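Local atomic coordinates of signal recognition 54 kDa protein (Pyrococcus furiosus, PDB entry 3DM5), a protein that belongs to the SRP54 family of signal recognition particle proteins, joining an N-terminal helical bundle, a P-loop NTPase-type domain and a helical signal peptide binding domain. Residues A11-K16 / K29-D34; I102-G107 / I211-V216; V134-W139 / K169-G174. One frame throughout, in Å; residues are numbered along the deposited sequence.

In the fold
Contact 1 pairs two helices of the N-terminal helical bundle, whereas contacts 2 and 3 both belong to the P-loop domain; the centres of contacts 1 and 2 lie about 42 Å apart, those of contacts 2 and 3 about 12 Å. Contact 1 is only partly buried and divides into a polar outer side of ionic groups and a small apolar part. Contacts 2 and 3 are buried and share one sheet. In contact 2 two neighbouring strands are joined by backbone hydrogen bonds; in contact 3 a helix packs against a strand end without any hydrogen bond between them. Ile211 of contact 2 packs against the backbone of Ala171 of contact 3, so the two contacts touch.

Contact 1 of 3, residues A11-K16 / K29-D34; sequences ANTLKK and KELVRD. With SO4 (sulfate ion), chain F.
Thr13 and Lys16 on helix 5-19 face Glu30, Leu31 and Asp34 on helix 25-41, and together they join an antiparallel helix pair of the SRP54 helical bundle. The two short segments run at 169° to each other with their axes 9.8 Å apart, and Thr13 and Leu31 form the closest CA pair.

The ionic part is a network centred on Lys16. Its chain is extended beyond CG, with NZ anti to CG (chi4 -176°), and it crosses both acidic side chains at about a right angle. Lys16 NZ donates a hydrogen bond to Glu30 OE2 at 3.0 Å, reaching that oxygen nearly along its C-O axis; this is the shorter of the two salt bridges. The second, from Lys16 NZ to Asp34 OD2, is long at 3.6 Å. The other carboxylate oxygen of Asp34, OD1, is engaged by Arg37, so the aspartate is shared between two cations.

Van der Waals packing lies beside this network. Thr13 CG2 rests 3.5 Å from Asp34 CB, the two side chains sliding past each other in opposite directions. Thr13 OG1, which is hydrogen-bonded to Leu10 O, also lies beside Leu31 CD1. Leu31 in turn touches Ile75 and Val79, and Leu14 touches Ile76 and Val79, so helix 71-86 packs against both members of the pair.

A sulfate ion, probably a crystallisation additive, sits at the edge of the Arg33 guanidinium. Arg33 NH1 donates to sulfate O1 at 3.1 Å with an N-H...O angle of 164°, while the bond from Arg33 NH2 to sulfate O4 is weak at 3.3 Å.

Contact 2 of 3, residues I102-G107 / I211-V216; sequences ILLMVG and IHPHEV
Leu104 sets CG anti to its backbone N (chi1 169°), and Val216 sets CG2 beside its own N and anti to its carbonyl carbon. The two side chains lie side by side, pointing the same way, with Leu104 CD2 3.7 Å from Val216 CG2. Pro213 CG lies 3.8 Å from Leu104 CB. Ile211 extends the apolar cluster, its CD1 being 4.0 Å from Ile102 CG2 and also close to Leu104 CD1.

The backbone shows a parallel bridge pattern: Leu103 pairs with Glu215 and Leu104 with Val216. Glu215 spans Leu103, taking a hydrogen bond at its O from Leu104 N (2.8 Å, N-H...O 170°) and giving one from its N to Ile102 O (3.2 Å). Ile102 O also receives a weak bond from His214 N, bent to 121°, where the chain turns into the strand after helix 198-211. On the face carrying Leu103 and Glu215, Leu103 CD2 packs 3.9 Å from Glu215 CB; the carboxylate of Glu215 leads away to Ser243 and Lys270.

Strand 101-106 leads to Gly107, consistent with the start of a Walker A P-loop. These strands are central in the sheet, with 185-189 on the other flank of 101-106 and 242-247 beyond 215-221. Helix 113-125 packs against Leu103 and Met105, whereas helix 198-211 covers Leu104, Val106 and Val216.

Contact 3 of 3, residues V134-W139 / K169-G174; sequences VCSDTW and KLAKEG
Leu170 reaches from helix 167-180 to Ser136 and Thr138, at and beyond the end of strand 131-135. At its base, Leu170 CB lies 3.9 Å from Ser136 CB. Beyond CG the chain runs on with CD1 anti to CA (chi2 -166°), and this branch does most of the touching: Leu170 CD1 is 3.6 Å from Ser136 CA and 3.7 Å from Thr138 CG2, and it also approaches Cys135 O. The leucine and threonine side chains slide past each other in opposite directions.

At the next residue of the helix, Ser136 CB lies 3.7 Å from Ala171 CB, while Ser136 OG, between its backbone N and carbonyl carbon (chi1 64°), touches that methyl and is hydrogen-bonded to Asp189 O. One turn on from Leu170, Val134 meets Gly174, which has no side chain, so its two methyls bear on the glycine backbone: CG1 of Val134 is 3.7 Å from Gly174 CA, and CG2 of Val134 is 3.5 Å from Gly174 C. No hydrogen bond crosses between the segments; this is van der Waals packing of a helix on the end of a parallel strand in the P-loop domain.

Strand 131-135 lies between 157-159 and 185-189, with backbone bonds from Val134 and Cys135 to those neighbours. Cys135 points away from helix 167-180 to helix 142-151, touching Ala143, Tyr144 and Leu147, so the two helices cover opposite faces of the strand; Leu170 also packs on Phe159 of strand 157-159.

Contact 1 of 3, residues A11-K16 / K29-D34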
ATOM      1  N   ALA A  11     -13.770   7.564  -9.309  1.00 48.38           N
ATOM      2  CA  ALA A  11     -13.522   7.791 -10.726  1.00 51.57           C
ATOM      3  C   ALA A  11     -13.279   6.496 -11.514  1.00 54.49           C
ATOM      4  O   ALA A  11     -13.660   6.392 -12.680  1.00 53.82           O
ATOM      5  CB  ALA A  11     -12.351   8.738 -10.889  1.00 46.07           C
ATOM      6  N   ASN A  12     -12.640   5.513 -10.884  1.00 47.62           N
ATOM      7  CA  ASN A  12     -12.296   4.280 -11.582  1.00 51.30           C
ATOM      8  C   ASN A  12     -13.500   3.409 -11.883  1.00 57.02           C
ATOM      9  O   ASN A  12     -13.532   2.692 -12.883  1.00 61.15           O
ATOM     10  CB  ASN A  12     -11.240   3.488 -10.813  1.00 48.54           C
ATOM     11  CG  ASN A  12      -9.862   4.104 -10.934  1.00 60.02           C
ATOM     12  OD1 ASN A  12      -9.614   4.949 -11.801  1.00 55.06           O
ATOM     13  ND2 ASN A  12      -8.957   3.695 -10.057  1.00 54.12           N
ATOM     14  N   THR A  13     -14.500   3.474 -11.020  1.00 50.49           N
ATOM     15  CA  THR A  13     -15.710   2.712 -11.251  1.00 52.91           C
ATOM     16  C   THR A  13     -16.422   3.321 -12.444  1.00 56.09           C
ATOM     17  O   THR A  13     -17.064   2.614 -13.201  1.00 63.74           O
ATOM     18  CB  THR A  13     -16.627   2.722 -10.022  1.00 53.60           C
ATOM     19  OG1 THR A  13     -17.310   3.982  -9.941  1.00 48.31           O
ATOM     20  CG2 THR A  13     -15.810   2.487  -8.758  1.00 46.02           C
ATOM     21  N   LEU A  14     -16.289   4.634 -12.617  1.00 58.03           N
ATOM     22  CA  LEU A  14     -16.927   5.326 -13.734  1.00 54.61           C
ATOM     23  C   LEU A  14     -16.169   5.075 -15.036  1.00 58.99           C
ATOM     24  O   LEU A  14     -16.788   4.907 -16.088  1.00 58.37           O
ATOM     25  CB  LEU A  14     -17.081   6.832 -13.459  1.00 44.51           C
ATOM     26  CG  LEU A  14     -18.119   7.207 -12.397  1.00 47.39           C
ATOM     27  CD1 LEU A  14     -18.422   8.674 -12.456  1.00 46.20           C
ATOM     28  CD2 LEU A  14     -19.398   6.397 -12.576  1.00 44.57           C
ATOM     29  N   LYS A  15     -14.838   5.049 -14.957  1.00 56.57           N
ATOM     30  CA  LYS A  15     -14.001   4.666 -16.097  1.00 59.88           C
ATOM     31  C   LYS A  15     -14.332   3.251 -16.537  1.00 62.22           C
ATOM     32  O   LYS A  15     -14.453   2.971 -17.723  1.00 64.60           O
ATOM     33  CB  LYS A  15     -12.514   4.749 -15.754  1.00 54.15           C
ATOM     34  CG  LYS A  15     -11.963   6.178 -15.649  1.00 59.07           C
ATOM     35  CD  LYS A  15     -10.654   6.185 -14.865  1.00 63.60           C
ATOM     36  CE  LYS A  15     -10.287   7.569 -14.325  1.00 60.94           C
ATOM     37  NZ  LYS A  15      -9.168   8.215 -15.079  1.00 67.71           N
ATOM     38  N   LYS A  16     -14.487   2.355 -15.574  1.00 57.70           N
ATOM     39  CA  LYS A  16     -14.795   0.979 -15.897  1.00 53.06           C
ATOM     40  C   LYS A  16     -16.046   0.946 -16.737  1.00 64.78           C
ATOM     41  O   LYS A  16     -16.105   0.256 -17.751  1.00 72.55           O
ATOM     42  CB  LYS A  16     -14.989   0.147 -14.631  1.00 63.97           C
ATOM     43  CG  LYS A  16     -13.698  -0.391 -14.026  1.00 74.49           C
ATOM     44  CD  LYS A  16     -13.992  -1.508 -13.024  1.00 87.34           C
ATOM     45  CE  LYS A  16     -12.708  -2.140 -12.505  1.00 99.90           C
ATOM     46  NZ  LYS A  16     -12.989  -3.299 -11.604  1.00 98.69           N
ATOM     47  N   LYS A  29     -23.944  -4.542 -10.669  1.00 66.74           N
ATOM     48  CA  LYS A  29     -23.702  -5.147  -9.363  1.00 64.08           C
ATOM     49  C   LYS A  29     -22.254  -4.942  -8.941  1.00 53.77           C
ATOM     50  O   LYS A  29     -21.963  -4.750  -7.764  1.00 58.36           O
ATOM     51  CB  LYS A  29     -24.102  -6.637  -9.339  1.00 59.34           C
ATOM     52  N   GLU A  30     -21.348  -4.951  -9.911  1.00 57.63           N
ATOM     53  CA  GLU A  30     -19.930  -4.717  -9.643  1.00 61.11           C
ATOM     54  C   GLU A  30     -19.627  -3.254  -9.338  1.00 66.61           C
ATOM     55  O   GLU A  30     -18.769  -2.934  -8.503  1.00 56.08           O
ATOM     56  CB  GLU A  30     -19.086  -5.136 -10.833  1.00 55.32           C
ATOM     57  CG  GLU A  30     -17.676  -4.562 -10.759  1.00 75.48           C
ATOM     58  CD  GLU A  30     -16.800  -4.995 -11.913  1.00 92.20           C
ATOM     59  OE1 GLU A  30     -17.311  -5.668 -12.836  1.00 94.50           O
ATOM     60  OE2 GLU A  30     -15.597  -4.655 -11.895  1.00104.84           O
ATOM     61  N   LEU A  31     -20.304  -2.374 -10.064  1.00 59.65           N
ATOM     62  CA  LEU A  31     -20.202  -0.952  -9.834  1.00 57.62           C
ATOM     63  C   LEU A  31     -20.632  -0.656  -8.400  1.00 63.80           C
ATOM     64  O   LEU A  31     -19.906  -0.007  -7.638  1.00 52.25           O
ATOM     65  CB  LEU A  31     -21.111  -0.202 -10.805  1.00 60.11           C
ATOM     66  CG  LEU A  31     -21.379   1.268 -10.463  1.00 60.29           C
ATOM     67  CD1 LEU A  31     -20.174   2.163 -10.804  1.00 43.66           C
ATOM     68  CD2 LEU A  31     -22.639   1.734 -11.173  1.00 59.55           C
ATOM     69  N   VAL A  32     -21.818  -1.137  -8.037  1.00 56.66           N
ATOM     70  CA  VAL A  32     -22.355  -0.874  -6.710  1.00 57.57           C
ATOM     71  C   VAL A  32     -21.386  -1.359  -5.631  1.00 58.60           C
ATOM     72  O   VAL A  32     -21.146  -0.672  -4.632  1.00 53.88           O
ATOM     73  CB  VAL A  32     -23.747  -1.512  -6.518  1.00 59.71           C
ATOM     74  CG1 VAL A  32     -24.035  -1.743  -5.037  1.00 53.16           C
ATOM     75  CG2 VAL A  32     -24.813  -0.636  -7.165  1.00 53.39           C
ATOM     76  N   ARG A  33     -20.807  -2.532  -5.847  1.00 55.69           N
ATOM     77  CA  ARG A  33     -19.880  -3.084  -4.875  1.00 49.69           C
ATOM     78  C   ARG A  33     -18.551  -2.333  -4.865  1.00 54.05           C
ATOM     79  O   ARG A  33     -17.935  -2.160  -3.813  1.00 55.71           O
ATOM     80  CB  ARG A  33     -19.679  -4.572  -5.133  1.00 56.54           C
ATOM     81  CG  ARG A  33     -20.926  -5.386  -4.845  1.00 54.72           C
ATOM     82  CD  ARG A  33     -20.830  -6.778  -5.422  1.00 65.02           C
ATOM     83  NE  ARG A  33     -21.959  -7.614  -5.017  1.00 68.47           N
ATOM     84  CZ  ARG A  33     -22.327  -8.713  -5.671  1.00 75.37           C
ATOM     85  NH1 ARG A  33     -21.665  -9.075  -6.763  1.00 70.10           N
ATOM     86  NH2 ARG A  33     -23.353  -9.442  -5.248  1.00 65.15           N
ATOM     87  N   ASP A  34     -18.107  -1.882  -6.033  1.00 50.09           N
ATOM     88  CA  ASP A  34     -16.927  -1.032  -6.076  1.00 49.21           C
ATOM     89  C   ASP A  34     -17.148   0.232  -5.242  1.00 51.52           C
ATOM     90  O   ASP A  34     -16.247   0.667  -4.539  1.00 49.00           O
ATOM     91  CB  ASP A  34     -16.524  -0.682  -7.512  1.00 62.93           C
ATOM     92  CG  ASP A  34     -15.613  -1.737  -8.143  1.00 76.27           C
ATOM     93  OD1 ASP A  34     -15.267  -2.727  -7.455  1.00 67.58           O
ATOM     94  OD2 ASP A  34     -15.239  -1.570  -9.328  1.00 75.93           O
TER
HETATM   95  S   SO4 F 447     -23.996 -12.021  -7.937  1.00 90.21           S
HETATM   96  O1  SO4 F 447     -22.884 -11.267  -8.520  1.00 65.42           O
HETATM   97  O2  SO4 F 447     -24.479 -12.952  -8.953  1.00 87.58           O
HETATM   98  O3  SO4 F 447     -23.572 -12.767  -6.759  1.00 76.51           O
HETATM   99  O4  SO4 F 447     -25.080 -11.147  -7.499  1.00 77.25           O

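Contact 2 of 3, residues I102-G107 / I211-V216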
ATOM      1  N   ILE A 102     -22.279  39.223  11.646  1.00 42.79           N
ATOM      2  CA  ILE A 102     -21.547  38.553  12.722  1.00 39.82           C
ATOM      3  C   ILE A 102     -21.599  37.031  12.621  1.00 45.99           C
ATOM      4  O   ILE A 102     -22.682  36.420  12.512  1.00 35.87           O
ATOM      5  CB  ILE A 102     -22.016  39.012  14.101  1.00 40.58           C
ATOM      6  CG1 ILE A 102     -21.733  40.508  14.285  1.00 51.23           C
ATOM      7  CG2 ILE A 102     -21.336  38.212  15.183  1.00 36.95           C
ATOM      8  CD1 ILE A 102     -22.447  41.097  15.494  1.00 43.47           C
ATOM      9  N   LEU A 103     -20.405  36.430  12.629  1.00 43.86           N
ATOM     10  CA  LEU A 103     -20.270  34.979  12.501  1.00 39.09           C
ATOM     11  C   LEU A 103     -19.685  34.453  13.790  1.00 42.03           C
ATOM     12  O   LEU A 103     -18.606  34.892  14.229  1.00 45.58           O
ATOM     13  CB  LEU A 103     -19.384  34.617  11.306  1.00 36.22           C
ATOM     14  CG  LEU A 103     -19.791  35.246   9.966  1.00 37.70           C
ATOM     15  CD1 LEU A 103     -18.822  34.851   8.865  1.00 31.76           C
ATOM     16  CD2 LEU A 103     -21.225  34.890   9.606  1.00 29.91           C
ATOM     17  N   LEU A 104     -20.403  33.531  14.415  1.00 37.54           N
ATOM     18  CA  LEU A 104     -19.977  33.008  15.701  1.00 43.19           C
ATOM     19  C   LEU A 104     -19.422  31.603  15.503  1.00 43.98           C
ATOM     20  O   LEU A 104     -20.124  30.718  15.008  1.00 42.16           O
ATOM     21  CB  LEU A 104     -21.144  33.032  16.707  1.00 41.17           C
ATOM     22  CG  LEU A 104     -20.977  32.293  18.037  1.00 47.78           C
ATOM     23  CD1 LEU A 104     -19.977  33.018  18.919  1.00 44.50           C
ATOM     24  CD2 LEU A 104     -22.324  32.172  18.731  1.00 47.61           C
ATOM     25  N   MET A 105     -18.153  31.407  15.868  1.00 42.65           N
ATOM     26  CA  MET A 105     -17.464  30.133  15.619  1.00 40.68           C
ATOM     27  C   MET A 105     -17.316  29.293  16.880  1.00 42.86           C
ATOM     28  O   MET A 105     -16.804  29.761  17.889  1.00 45.84           O
ATOM     29  CB  MET A 105     -16.089  30.381  15.018  1.00 38.35           C
ATOM     30  CG  MET A 105     -16.098  31.484  13.986  1.00 48.97           C
ATOM     31  SD  MET A 105     -16.869  30.960  12.462  1.00 60.18           S
ATOM     32  CE  MET A 105     -15.574  29.877  11.832  1.00 47.63           C
ATOM     33  N   VAL A 106     -17.760  28.042  16.809  1.00 35.96           N
ATOM     34  CA  VAL A 106     -17.697  27.132  17.948  1.00 42.50           C
ATOM     35  C   VAL A 106     -16.983  25.850  17.522  1.00 42.99           C
ATOM     36  O   VAL A 106     -16.927  25.534  16.332  1.00 44.06           O
ATOM     37  CB  VAL A 106     -19.132  26.856  18.541  1.00 37.03           C
ATOM     38  CG1 VAL A 106     -19.698  28.127  19.081  1.00 40.18           C
ATOM     39  CG2 VAL A 106     -20.051  26.359  17.491  1.00 37.10           C
ATOM     40  N   GLY A 107     -16.412  25.131  18.484  1.00 48.94           N
ATOM     41  CA  GLY A 107     -15.657  23.922  18.192  1.00 39.55           C
ATOM     42  C   GLY A 107     -14.789  23.450  19.342  1.00 44.69           C
ATOM     43  O   GLY A 107     -14.369  24.232  20.190  1.00 48.13           O
ATOM     44  N   ILE A 211     -24.922  37.960  21.797  1.00 49.33           N
ATOM     45  CA  ILE A 211     -24.359  38.736  20.678  1.00 43.50           C
ATOM     46  C   ILE A 211     -25.231  38.769  19.432  1.00 42.02           C
ATOM     47  O   ILE A 211     -25.066  39.646  18.593  1.00 44.96           O
ATOM     48  CB  ILE A 211     -22.891  38.359  20.286  1.00 45.49           C
ATOM     49  CG1 ILE A 211     -22.850  37.087  19.453  1.00 44.55           C
ATOM     50  CG2 ILE A 211     -21.987  38.252  21.504  1.00 44.96           C
ATOM     51  CD1 ILE A 211     -21.474  36.790  18.891  1.00 56.46           C
ATOM     52  N   HIS A 212     -26.146  37.815  19.310  1.00 42.88           N
ATOM     53  CA  HIS A 212     -27.142  37.842  18.250  1.00 41.40           C
ATOM     54  C   HIS A 212     -26.486  37.743  16.880  1.00 49.68           C
ATOM     55  O   HIS A 212     -26.682  38.617  16.031  1.00 44.38           O
ATOM     56  CB  HIS A 212     -27.946  39.142  18.346  1.00 55.45           C
ATOM     57  CG  HIS A 212     -29.431  38.940  18.350  1.00 65.43           C
ATOM     58  ND1 HIS A 212     -30.115  38.500  19.465  1.00 60.81           N
ATOM     59  CD2 HIS A 212     -30.360  39.125  17.382  1.00 70.58           C
ATOM     60  CE1 HIS A 212     -31.403  38.417  19.179  1.00 77.32           C
ATOM     61  NE2 HIS A 212     -31.579  38.791  17.924  1.00 80.97           N
ATOM     62  N   PRO A 213     -25.706  36.673  16.650  1.00 52.33           N
ATOM     63  CA  PRO A 213     -24.921  36.600  15.421  1.00 45.45           C
ATOM     64  C   PRO A 213     -25.838  36.373  14.245  1.00 44.27           C
ATOM     65  O   PRO A 213     -26.959  35.870  14.403  1.00 42.24           O
ATOM     66  CB  PRO A 213     -24.063  35.345  15.618  1.00 50.36           C
ATOM     67  CG  PRO A 213     -24.506  34.714  16.906  1.00 46.70           C
ATOM     68  CD  PRO A 213     -25.775  35.369  17.323  1.00 51.67           C
ATOM     69  N   HIS A 214     -25.365  36.731  13.062  1.00 39.81           N
ATOM     70  CA  HIS A 214     -26.054  36.321  11.849  1.00 44.23           C
ATOM     71  C   HIS A 214     -26.017  34.803  11.656  1.00 45.74           C
ATOM     72  O   HIS A 214     -26.935  34.226  11.091  1.00 43.51           O
ATOM     73  CB  HIS A 214     -25.472  36.997  10.603  1.00 41.78           C
ATOM     74  CG  HIS A 214     -25.986  36.409   9.328  1.00 50.61           C
ATOM     75  ND1 HIS A 214     -25.180  35.736   8.436  1.00 64.55           N
ATOM     76  CD2 HIS A 214     -27.241  36.351   8.814  1.00 41.82           C
ATOM     77  CE1 HIS A 214     -25.906  35.305   7.418  1.00 58.31           C
ATOM     78  NE2 HIS A 214     -27.160  35.670   7.626  1.00 50.31           N
ATOM     79  N   GLU A 215     -24.952  34.165  12.126  1.00 43.81           N
ATOM     80  CA  GLU A 215     -24.764  32.744  11.887  1.00 45.18           C
ATOM     81  C   GLU A 215     -23.873  32.098  12.940  1.00 44.49           C
ATOM     82  O   GLU A 215     -22.947  32.721  13.456  1.00 43.04           O
ATOM     83  CB  GLU A 215     -24.187  32.516  10.488  1.00 38.08           C
ATOM     84  CG  GLU A 215     -24.323  31.113   9.994  1.00 49.49           C
ATOM     85  CD  GLU A 215     -24.336  31.023   8.473  1.00 55.57           C
ATOM     86  OE1 GLU A 215     -24.853  31.955   7.813  1.00 59.76           O
ATOM     87  OE2 GLU A 215     -23.837  30.011   7.938  1.00 52.35           O
ATOM     88  N   VAL A 216     -24.163  30.844  13.262  1.00 40.57           N
ATOM     89  CA  VAL A 216     -23.311  30.116  14.177  1.00 40.94           C
ATOM     90  C   VAL A 216     -22.663  28.976  13.401  1.00 42.89           C
ATOM     91  O   VAL A 216     -23.352  28.201  12.750  1.00 38.46           O
ATOM     92  CB  VAL A 216     -24.091  29.617  15.389  1.00 47.86           C
ATOM     93  CG1 VAL A 216     -23.229  28.739  16.262  1.00 40.06           C
ATOM     94  CG2 VAL A 216     -24.594  30.801  16.178  1.00 44.96           C
TER

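Contact 3 of 3, residues V134-W139 / K169-G174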
ATOM      1  N   VAL A 134     -12.800  38.692  16.795  1.00 42.65           N
ATOM      2  CA  VAL A 134     -12.890  38.870  18.226  1.00 43.66           C
ATOM      3  C   VAL A 134     -12.532  37.539  18.824  1.00 41.76           C
ATOM      4  O   VAL A 134     -13.205  36.546  18.562  1.00 43.45           O
ATOM      5  CB  VAL A 134     -14.338  39.191  18.653  1.00 44.14           C
ATOM      6  CG1 VAL A 134     -14.496  39.113  20.190  1.00 42.63           C
ATOM      7  CG2 VAL A 134     -14.745  40.538  18.121  1.00 39.26           C
ATOM      8  N   CYS A 135     -11.485  37.510  19.630  1.00 38.84           N
ATOM      9  CA  CYS A 135     -11.074  36.272  20.268  1.00 48.33           C
ATOM     10  C   CYS A 135     -11.613  36.183  21.699  1.00 47.50           C
ATOM     11  O   CYS A 135     -11.042  36.771  22.617  1.00 39.99           O
ATOM     12  CB  CYS A 135      -9.556  36.167  20.265  1.00 37.12           C
ATOM     13  SG  CYS A 135      -8.898  34.837  21.272  1.00 50.04           S
ATOM     14  N   SER A 136     -12.712  35.457  21.884  1.00 46.22           N
ATOM     15  CA  SER A 136     -13.264  35.290  23.219  1.00 56.00           C
ATOM     16  C   SER A 136     -12.956  33.904  23.774  1.00 53.71           C
ATOM     17  O   SER A 136     -13.696  33.375  24.596  1.00 57.53           O
ATOM     18  CB  SER A 136     -14.773  35.576  23.232  1.00 42.54           C
ATOM     19  OG  SER A 136     -15.496  34.656  22.437  1.00 51.23           O
ATOM     20  N   ASP A 137     -11.851  33.325  23.306  1.00 57.13           N
ATOM     21  CA  ASP A 137     -11.418  31.984  23.709  1.00 61.13           C
ATOM     22  C   ASP A 137     -10.647  32.059  25.013  1.00 62.58           C
ATOM     23  O   ASP A 137      -9.425  32.226  25.018  1.00 59.49           O
ATOM     24  CB  ASP A 137     -10.545  31.340  22.619  1.00 63.58           C
ATOM     25  CG  ASP A 137     -10.319  29.835  22.835  1.00 67.79           C
ATOM     26  OD1 ASP A 137     -10.692  29.314  23.900  1.00 61.37           O
ATOM     27  OD2 ASP A 137      -9.762  29.171  21.924  1.00 73.90           O
ATOM     28  N   THR A 138     -11.383  31.935  26.115  1.00 63.78           N
ATOM     29  CA  THR A 138     -10.817  32.007  27.455  1.00 64.77           C
ATOM     30  C   THR A 138     -10.286  30.641  27.885  1.00 60.88           C
ATOM     31  O   THR A 138      -9.621  30.527  28.908  1.00 62.54           O
ATOM     32  CB  THR A 138     -11.874  32.504  28.481  1.00 67.49           C
ATOM     33  OG1 THR A 138     -13.026  31.655  28.440  1.00 63.81           O
ATOM     34  CG2 THR A 138     -12.307  33.924  28.162  1.00 57.64           C
ATOM     35  N   TRP A 139     -10.592  29.618  27.087  1.00 62.87           N
ATOM     36  CA  TRP A 139     -10.217  28.219  27.354  1.00 74.31           C
ATOM     37  C   TRP A 139      -8.750  27.885  26.996  1.00 76.66           C
ATOM     38  O   TRP A 139      -8.142  26.992  27.585  1.00 76.89           O
ATOM     39  CB  TRP A 139     -11.169  27.287  26.598  1.00 75.12           C
ATOM     40  CG  TRP A 139     -11.394  25.955  27.242  1.00 82.79           C
ATOM     41  CD1 TRP A 139     -12.206  25.681  28.311  1.00 79.65           C
ATOM     42  CD2 TRP A 139     -10.827  24.702  26.834  1.00 86.29           C
ATOM     43  NE1 TRP A 139     -12.165  24.334  28.599  1.00 80.91           N
ATOM     44  CE2 TRP A 139     -11.325  23.713  27.712  1.00 86.58           C
ATOM     45  CE3 TRP A 139      -9.943  24.322  25.814  1.00 78.88           C
ATOM     46  CZ2 TRP A 139     -10.961  22.366  27.603  1.00 85.45           C
ATOM     47  CZ3 TRP A 139      -9.586  22.984  25.707  1.00 82.03           C
ATOM     48  CH2 TRP A 139     -10.093  22.021  26.599  1.00 83.57           C
ATOM     49  N   LYS A 169     -18.747  38.140  28.484  1.00 58.52           N
ATOM     50  CA  LYS A 169     -18.317  39.519  28.571  1.00 56.06           C
ATOM     51  C   LYS A 169     -17.368  39.812  27.422  1.00 63.35           C
ATOM     52  O   LYS A 169     -17.540  40.798  26.696  1.00 61.25           O
ATOM     53  CB  LYS A 169     -17.623  39.792  29.902  1.00 77.45           C
ATOM     54  CG  LYS A 169     -18.451  40.570  30.912  1.00 90.85           C
ATOM     55  CD  LYS A 169     -17.555  41.038  32.067  1.00115.47           C
ATOM     56  CE  LYS A 169     -16.163  41.452  31.560  1.00103.24           C
ATOM     57  NZ  LYS A 169     -15.243  41.937  32.637  1.00 87.32           N
ATOM     58  N   LEU A 170     -16.373  38.940  27.260  1.00 64.34           N
ATOM     59  CA  LEU A 170     -15.301  39.132  26.287  1.00 51.34           C
ATOM     60  C   LEU A 170     -15.868  39.268  24.886  1.00 48.24           C
ATOM     61  O   LEU A 170     -15.518  40.174  24.134  1.00 47.66           O
ATOM     62  CB  LEU A 170     -14.354  37.942  26.315  1.00 52.07           C
ATOM     63  CG  LEU A 170     -12.881  38.241  26.532  1.00 56.07           C
ATOM     64  CD1 LEU A 170     -12.077  37.018  26.180  1.00 55.10           C
ATOM     65  CD2 LEU A 170     -12.443  39.455  25.740  1.00 42.08           C
ATOM     66  N   ALA A 171     -16.760  38.352  24.546  1.00 39.94           N
ATOM     67  CA  ALA A 171     -17.353  38.336  23.219  1.00 48.46           C
ATOM     68  C   ALA A 171     -18.166  39.597  22.928  1.00 47.15           C
ATOM     69  O   ALA A 171     -18.178  40.085  21.798  1.00 50.01           O
ATOM     70  CB  ALA A 171     -18.193  37.043  23.005  1.00 44.67           C
ATOM     71  N   LYS A 172     -18.839  40.128  23.944  1.00 50.19           N
ATOM     72  CA  LYS A 172     -19.603  41.366  23.773  1.00 52.79           C
ATOM     73  C   LYS A 172     -18.711  42.611  23.697  1.00 46.81           C
ATOM     74  O   LYS A 172     -18.895  43.450  22.816  1.00 45.62           O
ATOM     75  CB  LYS A 172     -20.665  41.528  24.862  1.00 54.26           C
ATOM     76  N   GLU A 173     -17.752  42.743  24.607  1.00 43.91           N
ATOM     77  CA  GLU A 173     -16.806  43.856  24.500  1.00 55.71           C
ATOM     78  C   GLU A 173     -16.151  43.875  23.114  1.00 60.53           C
ATOM     79  O   GLU A 173     -15.976  44.937  22.508  1.00 59.89           O
ATOM     80  CB  GLU A 173     -15.694  43.754  25.542  1.00 60.66           C
ATOM     81  CG  GLU A 173     -16.128  43.651  26.973  1.00 72.63           C
ATOM     82  CD  GLU A 173     -14.959  43.327  27.894  1.00 95.27           C
ATOM     83  OE1 GLU A 173     -13.794  43.629  27.523  1.00 73.56           O
ATOM     84  OE2 GLU A 173     -15.212  42.762  28.984  1.00102.65           O
ATOM     85  N   GLY A 174     -15.768  42.694  22.629  1.00 56.03           N
ATOM     86  CA  GLY A 174     -15.068  42.589  21.367  1.00 49.05           C
ATOM     87  C   GLY A 174     -15.949  43.050  20.233  1.00 47.07           C
ATOM     88  O   GLY A 174     -15.562  43.891  19.423  1.00 50.92           O
TER